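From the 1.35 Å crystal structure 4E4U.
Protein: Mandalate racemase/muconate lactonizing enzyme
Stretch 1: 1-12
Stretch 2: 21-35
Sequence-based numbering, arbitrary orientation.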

# COMPACT_ATOMS: atom_id res chain seq x y z
N MET A 1 15.59 38.21 31.72
CA MET A 1 16.18 37.03 32.31
C MET A 1 17.03 36.26 31.31
O MET A 1 16.55 35.94 30.23
CB MET A 1 15.10 36.09 32.78
CG MET A 1 15.69 34.85 33.35
SD MET A 1 16.39 35.38 34.87
CE MET A 1 15.46 34.27 35.93
N LYS A 2 18.26 35.92 31.69
CA LYS A 2 19.10 35.14 30.79
C LYS A 2 20.07 34.20 31.51
O LYS A 2 20.45 34.44 32.65
CB LYS A 2 19.88 36.06 29.85
CG LYS A 2 21.00 36.82 30.51
CD LYS A 2 21.63 37.82 29.54
CE LYS A 2 22.83 38.53 30.18
NZ LYS A 2 23.59 39.34 29.19
N ILE A 3 20.46 33.13 30.83
CA ILE A 3 21.42 32.18 31.38
C ILE A 3 22.82 32.75 31.23
O ILE A 3 23.23 33.13 30.13
CB ILE A 3 21.38 30.83 30.63
CG1 ILE A 3 19.98 30.22 30.69
CG2 ILE A 3 22.42 29.88 31.20
CD1 ILE A 3 19.51 29.92 32.10
N VAL A 4 23.57 32.81 32.33
CA VAL A 4 24.89 33.42 32.27
C VAL A 4 26.04 32.46 32.58
O VAL A 4 27.20 32.77 32.31
CB VAL A 4 25.01 34.67 33.18
CG1 VAL A 4 24.04 35.75 32.73
CG2 VAL A 4 24.78 34.31 34.65
N SER A 5 25.72 31.29 33.13
CA SER A 5 26.79 30.35 33.48
C SER A 5 26.34 28.90 33.55
O SER A 5 25.16 28.61 33.76
CB SER A 5 27.45 30.75 34.80
OG SER A 5 26.54 30.61 35.88
N LEU A 6 27.32 28.01 33.40
CA LEU A 6 27.12 26.57 33.42
C LEU A 6 28.19 25.93 34.29
O LEU A 6 29.36 26.34 34.25
CB LEU A 6 27.27 26.02 32.00
CG LEU A 6 27.65 24.53 31.91
CD1 LEU A 6 26.44 23.68 32.20
CD2 LEU A 6 28.27 24.18 30.57
N GLU A 7 27.80 24.93 35.07
CA GLU A 7 28.74 24.01 35.71
C GLU A 7 28.36 22.60 35.30
O GLU A 7 27.17 22.25 35.31
CB GLU A 7 28.64 24.09 37.23
CG GLU A 7 29.04 25.40 37.86
CD GLU A 7 28.84 25.36 39.38
OE1 GLU A 7 28.47 24.30 39.91
OE2 GLU A 7 29.06 26.40 40.03
N THR A 8 29.35 21.78 34.98
CA THR A 8 29.13 20.37 34.68
C THR A 8 29.70 19.52 35.79
O THR A 8 30.83 19.73 36.23
CB THR A 8 29.79 19.99 33.35
OG1 THR A 8 29.19 20.74 32.29
CG2 THR A 8 29.62 18.49 33.07
N HIS A 9 28.90 18.56 36.27
CA HIS A 9 29.33 17.66 37.32
C HIS A 9 29.07 16.23 36.89
O HIS A 9 27.92 15.82 36.77
CB HIS A 9 28.59 17.96 38.63
CG HIS A 9 28.83 19.35 39.14
ND1 HIS A 9 29.94 19.69 39.86
CD2 HIS A 9 28.09 20.48 39.01
CE1 HIS A 9 29.90 20.98 40.16
NE2 HIS A 9 28.78 21.48 39.66
N ILE A 10 30.14 15.50 36.61
CA ILE A 10 30.03 14.10 36.20
C ILE A 10 30.38 13.23 37.40
O ILE A 10 31.55 13.09 37.77
CB ILE A 10 30.89 13.78 34.96
CG1 ILE A 10 30.45 14.67 33.79
CG2 ILE A 10 30.77 12.30 34.60
CD1 ILE A 10 31.23 14.45 32.50
N VAL A 11 29.34 12.67 38.02
CA VAL A 11 29.46 11.98 39.29
C VAL A 11 29.70 10.49 39.09
O VAL A 11 29.00 9.84 38.32
CB VAL A 11 28.17 12.19 40.10
CG1 VAL A 11 28.20 11.40 41.39
CG2 VAL A 11 27.94 13.67 40.37
N ALA A 12 30.69 9.95 39.79
CA ALA A 12 30.96 8.52 39.77
C ALA A 12 29.95 7.81 40.67
O ALA A 12 29.86 8.11 41.86
CB ALA A 12 32.37 8.24 40.25
N MET A 21 27.58 3.71 35.41
CA MET A 21 28.89 4.08 35.92
C MET A 21 29.01 5.53 36.38
O MET A 21 29.75 5.82 37.32
CB MET A 21 29.96 3.79 34.86
CG MET A 21 30.03 2.34 34.40
SD MET A 21 30.23 1.19 35.78
CE MET A 21 31.78 1.74 36.47
N TYR A 22 28.31 6.44 35.72
CA TYR A 22 28.41 7.85 36.06
C TYR A 22 27.16 8.57 35.61
O TYR A 22 26.49 8.13 34.67
CB TYR A 22 29.66 8.51 35.45
CG TYR A 22 29.78 8.27 33.96
CD1 TYR A 22 29.09 9.05 33.04
CD2 TYR A 22 30.56 7.22 33.47
CE1 TYR A 22 29.17 8.81 31.68
CE2 TYR A 22 30.65 6.97 32.12
CZ TYR A 22 29.95 7.76 31.23
OH TYR A 22 30.05 7.49 29.89
N TRP A 23 26.86 9.68 36.27
CA TRP A 23 25.74 10.53 35.89
C TRP A 23 26.26 11.91 35.52
O TRP A 23 27.12 12.46 36.21
CB TRP A 23 24.72 10.62 37.03
CG TRP A 23 24.14 9.29 37.41
CD1 TRP A 23 23.97 8.20 36.59
CD2 TRP A 23 23.68 8.89 38.71
NE1 TRP A 23 23.41 7.16 37.30
CE2 TRP A 23 23.22 7.56 38.60
CE3 TRP A 23 23.59 9.54 39.95
CZ2 TRP A 23 22.71 6.86 39.70
CZ3 TRP A 23 23.07 8.84 41.03
CH2 TRP A 23 22.64 7.52 40.90
N ILE A 24 25.73 12.45 34.43
CA ILE A 24 26.18 13.73 33.92
C ILE A 24 25.18 14.82 34.26
O ILE A 24 24.09 14.87 33.68
CB ILE A 24 26.36 13.69 32.38
CG1 ILE A 24 27.29 12.54 31.97
CG2 ILE A 24 26.89 15.02 31.87
CD1 ILE A 24 27.32 12.30 30.47
N PHE A 25 25.55 15.71 35.18
CA PHE A 25 24.65 16.79 35.59
C PHE A 25 25.14 18.13 35.07
O PHE A 25 26.35 18.36 34.98
CB PHE A 25 24.54 16.86 37.12
CG PHE A 25 24.02 15.60 37.75
CD1 PHE A 25 22.76 15.11 37.45
CD2 PHE A 25 24.79 14.91 38.68
CE1 PHE A 25 22.28 13.95 38.04
CE2 PHE A 25 24.32 13.76 39.28
CZ PHE A 25 23.07 13.27 38.96
N VAL A 26 24.20 19.01 34.76
CA VAL A 26 24.54 20.40 34.44
C VAL A 26 23.76 21.34 35.35
O VAL A 26 22.59 21.08 35.68
CB VAL A 26 24.25 20.73 32.96
CG1 VAL A 26 25.23 19.98 32.05
CG2 VAL A 26 22.80 20.39 32.59
N LYS A 27 24.43 22.40 35.80
CA LYS A 27 23.78 23.43 36.61
C LYS A 27 23.88 24.77 35.89
O LYS A 27 24.97 25.20 35.52
CB LYS A 27 24.41 23.50 38.01
CG LYS A 27 24.06 22.32 38.89
CD LYS A 27 24.71 22.42 40.28
CE LYS A 27 24.17 23.60 41.08
NZ LYS A 27 24.80 23.71 42.42
N LEU A 28 22.73 25.40 35.68
CA LEU A 28 22.68 26.71 35.03
C LEU A 28 22.32 27.78 36.03
O LEU A 28 21.54 27.54 36.96
CB LEU A 28 21.61 26.71 33.94
CG LEU A 28 21.73 25.65 32.85
CD1 LEU A 28 20.61 25.82 31.84
CD2 LEU A 28 23.09 25.74 32.19
N LYS A 29 22.88 28.97 35.86
CA LYS A 29 22.47 30.10 36.68
C LYS A 29 22.08 31.26 35.78
O LYS A 29 22.67 31.48 34.72
CB LYS A 29 23.58 30.51 37.65
CG LYS A 29 23.07 31.27 38.87
CD LYS A 29 24.14 31.42 39.95
CE LYS A 29 23.52 31.77 41.30
NZ LYS A 29 24.13 32.98 41.90
N THR A 30 21.05 32.00 36.21
CA THR A 30 20.60 33.17 35.48
C THR A 30 21.25 34.44 36.02
O THR A 30 21.88 34.42 37.10
CB THR A 30 19.09 33.36 35.60
OG1 THR A 30 18.75 33.66 36.96
CG2 THR A 30 18.35 32.11 35.14
N ASP A 31 21.08 35.54 35.29
CA ASP A 31 21.63 36.82 35.69
C ASP A 31 21.01 37.35 36.98
O ASP A 31 21.62 38.16 37.67
CB ASP A 31 21.50 37.85 34.55
CG ASP A 31 20.08 37.99 34.02
OD1 ASP A 31 19.21 37.12 34.27
OD2 ASP A 31 19.84 38.99 33.30
N ASP A 32 19.80 36.91 37.31
CA ASP A 32 19.18 37.34 38.57
C ASP A 32 19.16 36.23 39.63
O ASP A 32 18.38 36.27 40.58
CB ASP A 32 17.78 37.91 38.33
CG ASP A 32 16.77 36.86 37.97
OD1 ASP A 32 17.15 35.68 37.83
OD2 ASP A 32 15.58 37.19 37.82
N GLY A 33 20.01 35.23 39.43
CA GLY A 33 20.33 34.30 40.50
C GLY A 33 19.49 33.04 40.62
O GLY A 33 19.58 32.35 41.64
N ILE A 34 18.66 32.73 39.63
CA ILE A 34 17.89 31.49 39.68
C ILE A 34 18.74 30.34 39.16
O ILE A 34 19.40 30.47 38.13
CB ILE A 34 16.56 31.59 38.89
CG1 ILE A 34 15.79 32.85 39.29
CG2 ILE A 34 15.70 30.35 39.12
CD1 ILE A 34 14.34 32.88 38.79
N GLU A 35 18.74 29.22 39.88
CA GLU A 35 19.53 28.06 39.51
C GLU A 35 18.64 26.97 38.95
O GLU A 35 17.56 26.72 39.48
CB GLU A 35 20.26 27.49 40.73
CG GLU A 35 21.36 28.35 41.30
CD GLU A 35 22.32 27.54 42.14
OE1 GLU A 35 21.84 26.72 42.96
OE2 GLU A 35 23.54 27.69 41.96
O HOH W 1 17.97 39.46 31.41
O HOH W 2 27.43 24.20 42.41

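Strands 3-12 and 22-30 lie side by side and run antiparallel, their directions 164° apart. Alternate pairs exchange two backbone hydrogen bonds. At Glu 7 and Lys 27, Glu 7 N to Lys 27 O is 2.9 Å and Lys 27 N to Glu 7 O is 2.8 Å. His 9 pairs with Phe 25 and Val 11 with Trp 23 in the same way. The pairs between them have no such bonds, but CA-H...O contacts fill in, as from Leu 6 CA to Lys 27 O at 3.3 Å.

The register slips by one residue between Ile 3 and Ser 5, a beta bulge. There Lys 29 O accepts from two amides: Val 4 N at 2.9 Å and, weakly, Ser 5 N at 3.4 Å. Beyond the bulge, Asp 31 clasps Lys 2. Asp 31 N donates to Lys 2 O (2.9 Å), and Asp 31 OD1 accepts from Lys 2 N (3.0 Å). Asp 31 itself lies in a type I turn that runs from Thr 30 to Gly 33. Gly 33 has phi 91°, where a CB would jam against the preceding carbonyl.

Side chains of paired residues share a face from Ser 5 and Lys 29 onward. One face carries Leu 6, Thr 8 and Ile 10 with Ile 24, Val 26 and Leu 28. Leu 6 CD1 reaches Val 26 CB at 3.8 Å and Leu 28 CD2 at 3.9 Å, an apolar contact.

The other face mixes polar and apolar groups. Val 11 CG2 meets the edge of the Phe 25 ring, 3.8 Å from CE2. His 9 NE2 donates to Glu 7 OE1 (2.8 Å). Glu 7 OE1 and Lys 27 NZ are 4.5 Å apart, too far for a salt bridge; water 2 links them, 2.7 Å from each.

At the N-terminus, water 1 similarly joins Met 1 N to Asp 31 OD2. Met 1 CE packs against Ile 34 CD1 at 3.4 Å.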